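Local atomic coordinates of surface presentation of antigens protein SpaS (Shigella flexneri, PDB entry 2VT1), a protein that is required for invasion, for surface presentation of invasion plasmid antigens and for secretion of the three Ipa proteins. Residues Thr2-Ile6 / Ala29-Arg33; Ala17-Ile23 / His57-Val63. All coordinates share one frame; numbering follows the deposited sequence.

Contact 1. Residues Thr2-Ile6 / Ala29-Arg33; sequences THIAI and ALAVR
Leu-30 lays its CD2 methyl over the centre of one face of the His-3 imidazole, 3.7 Å from the ring centroid, a CH-pi contact. A chi1 of -62°, with CG anti to the carbonyl carbon, carries the His-3 ring toward Leu-30; Thr-2 CG2 lies over the rim of the opposite face. Arg-33 begins to one side of the strand, but bends in its chain at chi2 and chi3 bring the guanidinium edge up to the carbonyl of Ile-4. There NH1 of Arg-33 meets Ile-4 O at 2.8 Å, although an N-H...O angle of 115° makes the bond weak. The guanidinium and imidazole planes stand 79° apart, with NH2 of Arg-33 3.7 Å from CD2 of His-3. Beyond this polar end the surfaces are small: Ala-5 CB touches Ala-29 CB at 3.9 Å and Val-32 CG1 at 4.0 Å, consistent with axes of strand 4-6 and helix 29-33 only 7.5 Å apart. Ile-6 continues the sheet into a strand of another chain. Thr-2 and His-3 fit the Thr-His of the NPTH self-cleavage motif of FlhB-type exporters, here followed by strand 4-9, packed on helix 26-38 of the cytoplasmic domain.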
loop_
_atom_site.group_PDB
_atom_site.type_symbol
_atom_site.label_atom_id
_atom_site.label_comp_id
_atom_site.label_asym_id
_atom_site.label_seq_id
_atom_site.Cartn_x
_atom_site.Cartn_y
_atom_site.Cartn_z
ATOM N N THR B 2 1.096 12.768 -9.560
ATOM C CA THR B 2 2.173 13.382 -8.788
ATOM C C THR B 2 2.471 12.575 -7.510
ATOM O O THR B 2 3.631 12.252 -7.244
ATOM C CB THR B 2 1.880 14.861 -8.439
ATOM O OG1 THR B 2 1.225 15.494 -9.544
ATOM C CG2 THR B 2 3.180 15.611 -8.127
ATOM N N HIS B 3 1.448 12.253 -6.720
ATOM C CA HIS B 3 1.664 11.451 -5.517
ATOM C C HIS B 3 0.744 10.250 -5.489
ATOM O O HIS B 3 -0.442 10.359 -5.803
ATOM C CB HIS B 3 1.481 12.281 -4.254
ATOM C CG HIS B 3 2.450 13.408 -4.144
ATOM N ND1 HIS B 3 2.083 14.723 -4.326
ATOM C CD2 HIS B 3 3.781 13.415 -3.904
ATOM C CE1 HIS B 3 3.148 15.493 -4.197
ATOM N NE2 HIS B 3 4.188 14.725 -3.929
ATOM N N ILE B 4 1.325 9.108 -5.131
ATOM C CA ILE B 4 0.620 7.822 -5.099
ATOM C C ILE B 4 0.846 7.113 -3.740
ATOM O O ILE B 4 1.940 7.129 -3.183
ATOM C CB ILE B 4 1.103 6.887 -6.239
ATOM C CG1 ILE B 4 0.773 7.466 -7.616
ATOM C CG2 ILE B 4 0.480 5.510 -6.097
ATOM C CD1 ILE B 4 1.550 6.822 -8.747
ATOM N N ALA B 5 -0.207 6.509 -3.204
ATOM C CA ALA B 5 -0.095 5.677 -2.014
ATOM C C ALA B 5 -0.852 4.380 -2.273
ATOM O O ALA B 5 -2.023 4.410 -2.633
ATOM C CB ALA B 5 -0.670 6.394 -0.808
ATOM N N ILE B 6 -0.172 3.248 -2.121
ATOM C CA ILE B 6 -0.815 1.937 -2.273
ATOM C C ILE B 6 -0.600 1.165 -0.976
ATOM O O ILE B 6 0.540 0.927 -0.522
ATOM C CB ILE B 6 -0.258 1.105 -3.481
ATOM C CG1 ILE B 6 -0.016 1.976 -4.730
ATOM C CG2 ILE B 6 -1.169 -0.112 -3.773
ATOM C CD1 ILE B 6 -1.241 2.321 -5.609
ATOM N N ALA B 29 -3.074 11.140 -0.944
ATOM C CA ALA B 29 -1.931 10.220 -0.791
ATOM C C ALA B 29 -0.956 10.703 0.287
ATOM O O ALA B 29 -0.374 9.902 1.019
ATOM C CB ALA B 29 -1.201 10.064 -2.101
ATOM N N LEU B 30 -0.766 12.020 0.363
ATOM C CA LEU B 30 0.175 12.604 1.303
ATOM C C LEU B 30 -0.342 12.454 2.733
ATOM O O LEU B 30 0.445 12.339 3.676
ATOM C CB LEU B 30 0.401 14.100 0.997
ATOM C CG LEU B 30 1.060 14.528 -0.316
ATOM C CD1 LEU B 30 1.051 16.040 -0.419
ATOM C CD2 LEU B 30 2.468 14.011 -0.464
ATOM N N ALA B 31 -1.669 12.476 2.878
ATOM C CA ALA B 31 -2.323 12.321 4.178
ATOM C C ALA B 31 -2.259 10.867 4.604
ATOM O O ALA B 31 -2.068 10.563 5.781
ATOM C CB ALA B 31 -3.793 12.800 4.130
ATOM N N VAL B 32 -2.413 9.965 3.647
ATOM C CA VAL B 32 -2.219 8.544 3.932
ATOM C C VAL B 32 -0.803 8.293 4.481
ATOM O O VAL B 32 -0.619 7.573 5.458
ATOM C CB VAL B 32 -2.486 7.677 2.692
ATOM C CG1 VAL B 32 -2.056 6.258 2.951
ATOM C CG2 VAL B 32 -3.970 7.710 2.329
ATOM N N ARG B 33 0.198 8.922 3.874
ATOM C CA ARG B 33 1.584 8.729 4.298
ATOM C C ARG B 33 1.832 9.227 5.719
ATOM O O ARG B 33 2.442 8.536 6.512
ATOM C CB ARG B 33 2.526 9.396 3.292
ATOM C CG ARG B 33 2.884 8.442 2.147
ATOM C CD ARG B 33 2.571 8.947 0.723
ATOM N NE ARG B 33 3.623 9.806 0.186
ATOM C CZ ARG B 33 3.850 10.015 -1.109
ATOM N NH1 ARG B 33 3.106 9.422 -2.034
ATOM N NH2 ARG B 33 4.836 10.818 -1.481
#

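Contact 2. Residues Ala17-Ile23 / His57-Val63; sequences APFISLI and HTKYSFV
Phe-19 and Phe-62 face each other as a non-hydrogen-bonded antiparallel pair, and their rings interlock edge to face. CD1 of Phe-19 protrudes toward the centre of the Phe-62 ring, 3.7 Å from that plane; the centroids are 5.1 Å apart and the planes at 74°. CG of Phe-19, anti to its own nitrogen (chi1 171°), brings the far end of the ring over the Tyr-60 backbone, where CZ of Phe-19 comes within 3.5 Å of Tyr-60 CA and Ser-61 N lies over a ring face. The other side of the sheet is shaped differently. Ile-20 is the bump, and the hollow is made by His-57 and Val-63: CD1 of Ile-20 presses on His-57 CB at 3.5 Å, while its CG1 is 4.1 Å from Val-63 CG2. The tip of Ile-23 fits against the His-57 carbonyl, and Pro-18 fills in against helix 68-80. Backbone bonds set the register: Val-63 N to Pro-18 O is 2.9 Å and nearly straight (172°), and Ile-20 N to Ser-61 O is 2.8 Å. Ile-20 O receives two weak bonds, from Tyr-60 N and Ser-61 N, at a G1 beta bulge; Ser-61 OG braces the turn before it through Thr-58 O, 2.6 Å away. His-57 NE2 accepts from Asp-64 N, and Tyr-60 OH bonds to an acidic side chain of another chain. Chemically, then, two sound backbone bonds bracket the Phe-19/Phe-62 pair, those at the bulge are weak, and apolar packing runs along the whole contact.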
loop_
_atom_site.group_PDB
_atom_site.type_symbol
_atom_site.label_atom_id
_atom_site.label_comp_id
_atom_site.label_asym_id
_atom_site.label_seq_id
_atom_site.Cartn_x
_atom_site.Cartn_y
_atom_site.Cartn_z
ATOM N N ALA B 17 -0.634 -14.217 -3.143
ATOM C CA ALA B 17 -0.496 -12.858 -3.636
ATOM C C ALA B 17 -0.869 -11.853 -2.559
ATOM O O ALA B 17 -1.831 -12.077 -1.817
ATOM C CB ALA B 17 -1.378 -12.659 -4.847
ATOM N N PRO B 18 -0.108 -10.742 -2.472
ATOM C CA PRO B 18 -0.455 -9.589 -1.622
ATOM C C PRO B 18 -1.781 -8.962 -2.044
ATOM O O PRO B 18 -2.235 -9.201 -3.137
ATOM C CB PRO B 18 0.710 -8.607 -1.852
ATOM C CG PRO B 18 1.851 -9.465 -2.326
ATOM C CD PRO B 18 1.199 -10.572 -3.129
ATOM N N PHE B 19 -2.382 -8.155 -1.188
ATOM C CA PHE B 19 -3.710 -7.603 -1.441
ATOM C C PHE B 19 -3.657 -6.085 -1.292
ATOM O O PHE B 19 -3.126 -5.578 -0.312
ATOM C CB PHE B 19 -4.698 -8.214 -0.440
ATOM C CG PHE B 19 -6.071 -7.583 -0.434
ATOM C CD1 PHE B 19 -7.118 -8.171 -1.112
ATOM C CD2 PHE B 19 -6.320 -6.443 0.292
ATOM C CE1 PHE B 19 -8.379 -7.620 -1.091
ATOM C CE2 PHE B 19 -7.591 -5.879 0.314
ATOM C CZ PHE B 19 -8.620 -6.474 -0.366
ATOM N N ILE B 20 -4.167 -5.370 -2.291
ATOM C CA ILE B 20 -4.207 -3.903 -2.269
ATOM C C ILE B 20 -5.415 -3.387 -1.479
ATOM O O ILE B 20 -6.553 -3.573 -1.898
ATOM C CB ILE B 20 -4.258 -3.313 -3.700
ATOM C CG1 ILE B 20 -2.943 -3.600 -4.441
ATOM C CG2 ILE B 20 -4.578 -1.789 -3.635
ATOM C CD1 ILE B 20 -2.992 -3.348 -5.937
ATOM N N SER B 21 -5.139 -2.736 -0.351
ATOM C CA SER B 21 -6.153 -2.222 0.579
ATOM C C SER B 21 -6.544 -0.753 0.359
ATOM O O SER B 21 -7.533 -0.276 0.914
ATOM C CB SER B 21 -5.626 -2.341 2.002
ATOM O OG SER B 21 -4.346 -1.737 2.115
ATOM N N LEU B 22 -5.757 -0.025 -0.417
ATOM C CA LEU B 22 -6.070 1.362 -0.695
ATOM C C LEU B 22 -5.226 1.846 -1.859
ATOM O O LEU B 22 -4.103 1.393 -2.073
ATOM C CB LEU B 22 -5.893 2.240 0.569
ATOM C CG LEU B 22 -4.512 2.687 1.082
ATOM C CD1 LEU B 22 -4.042 3.950 0.382
ATOM C CD2 LEU B 22 -4.564 2.932 2.568
ATOM N N ILE B 23 -5.806 2.731 -2.640
ATOM C CA ILE B 23 -5.072 3.452 -3.655
ATOM C C ILE B 23 -5.524 4.895 -3.605
ATOM O O ILE B 23 -6.682 5.192 -3.887
ATOM C CB ILE B 23 -5.333 2.930 -5.072
ATOM C CG1 ILE B 23 -4.995 1.434 -5.184
ATOM C CG2 ILE B 23 -4.513 3.747 -6.077
ATOM C CD1 ILE B 23 -5.056 0.882 -6.611
ATOM N N HIS B 57 -4.179 -1.678 -11.389
ATOM C CA HIS B 57 -5.061 -2.287 -10.390
ATOM C C HIS B 57 -6.158 -1.366 -9.859
ATOM O O HIS B 57 -6.038 -0.139 -9.888
ATOM C CB HIS B 57 -4.252 -2.815 -9.202
ATOM C CG HIS B 57 -3.469 -4.061 -9.497
ATOM N ND1 HIS B 57 -2.223 -4.037 -10.089
ATOM C CD2 HIS B 57 -3.744 -5.364 -9.259
ATOM C CE1 HIS B 57 -1.775 -5.272 -10.217
ATOM N NE2 HIS B 57 -2.682 -6.097 -9.728
ATOM N N THR B 58 -7.236 -1.988 -9.389
ATOM C CA THR B 58 -8.278 -1.297 -8.645
ATOM C C THR B 58 -8.123 -1.645 -7.160
ATOM O O THR B 58 -7.485 -2.634 -6.814
ATOM C CB THR B 58 -9.704 -1.687 -9.159
ATOM O OG1 THR B 58 -10.079 -2.964 -8.630
ATOM C CG2 THR B 58 -9.727 -1.752 -10.668
ATOM N N LYS B 59 -8.701 -0.837 -6.275
ATOM C CA LYS B 59 -8.538 -1.055 -4.842
ATOM C C LYS B 59 -9.272 -2.316 -4.428
ATOM O O LYS B 59 -10.159 -2.795 -5.142
ATOM C CB LYS B 59 -9.076 0.138 -4.047
ATOM C CG LYS B 59 -10.571 0.343 -4.184
ATOM C CD LYS B 59 -11.137 1.146 -3.017
ATOM C CE LYS B 59 -10.695 2.605 -3.054
ATOM N NZ LYS B 59 -11.313 3.362 -1.927
ATOM N N TYR B 60 -8.904 -2.835 -3.261
ATOM C CA TYR B 60 -9.487 -4.047 -2.720
ATOM C C TYR B 60 -9.397 -5.202 -3.709
ATOM O O TYR B 60 -10.393 -5.893 -3.975
ATOM C CB TYR B 60 -10.939 -3.812 -2.298
ATOM C CG TYR B 60 -11.114 -2.660 -1.326
ATOM C CD1 TYR B 60 -10.347 -2.578 -0.171
ATOM C CD2 TYR B 60 -12.052 -1.670 -1.559
ATOM C CE1 TYR B 60 -10.505 -1.536 0.723
ATOM C CE2 TYR B 60 -12.223 -0.620 -0.668
ATOM C CZ TYR B 60 -11.449 -0.561 0.474
ATOM O OH TYR B 60 -11.604 0.484 1.355
ATOM N N SER B 61 -8.197 -5.410 -4.247
ATOM C CA SER B 61 -7.949 -6.544 -5.128
ATOM C C SER B 61 -6.551 -7.146 -4.890
ATOM O O SER B 61 -5.645 -6.466 -4.380
ATOM C CB SER B 61 -8.140 -6.133 -6.600
ATOM O OG SER B 61 -7.145 -5.225 -7.051
ATOM N N PHE B 62 -6.384 -8.419 -5.248
ATOM C CA PHE B 62 -5.090 -9.077 -5.127
ATOM C C PHE B 62 -4.150 -8.666 -6.238
ATOM O O PHE B 62 -4.581 -8.380 -7.339
ATOM C CB PHE B 62 -5.268 -10.590 -5.109
ATOM C CG PHE B 62 -5.983 -11.068 -3.898
ATOM C CD1 PHE B 62 -7.361 -11.184 -3.901
ATOM C CD2 PHE B 62 -5.289 -11.345 -2.737
ATOM C CE1 PHE B 62 -8.032 -11.592 -2.777
ATOM C CE2 PHE B 62 -5.960 -11.757 -1.606
ATOM C CZ PHE B 62 -7.333 -11.880 -1.629
ATOM N N VAL B 63 -2.859 -8.611 -5.935
ATOM C CA VAL B 63 -1.879 -8.244 -6.935
ATOM C C VAL B 63 -1.827 -9.376 -7.957
ATOM O O VAL B 63 -1.840 -10.544 -7.590
ATOM C CB VAL B 63 -0.504 -7.979 -6.304
ATOM C CG1 VAL B 63 0.525 -7.628 -7.374
ATOM C CG2 VAL B 63 -0.612 -6.861 -5.297
#

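Contacts 1 and 2 have centres about 15 Å apart and meet through the neighbouring strands 4-9 and 19-25 of one antiparallel sheet. Within this chain, strand 19-25 lies between strands 4-9 and 61-62: strand 61-62 flanks it in contact 2, and helix 26-38, which follows it directly in the chain, supplies the helical half of contact 1. Ile-6 is the main bridge, its CD1 lying 3.6 Å from Ile-23 CG2 and its CG2 3.8 Å from Ile-20 CG2, so it joins the aliphatic side of contact 2. Leu-22 CD1 also reaches Ala-5 O at 3.7 Å. The four segments alternate along the sequence, but the coupling rests on the shared sheet and these Ile-6 contacts.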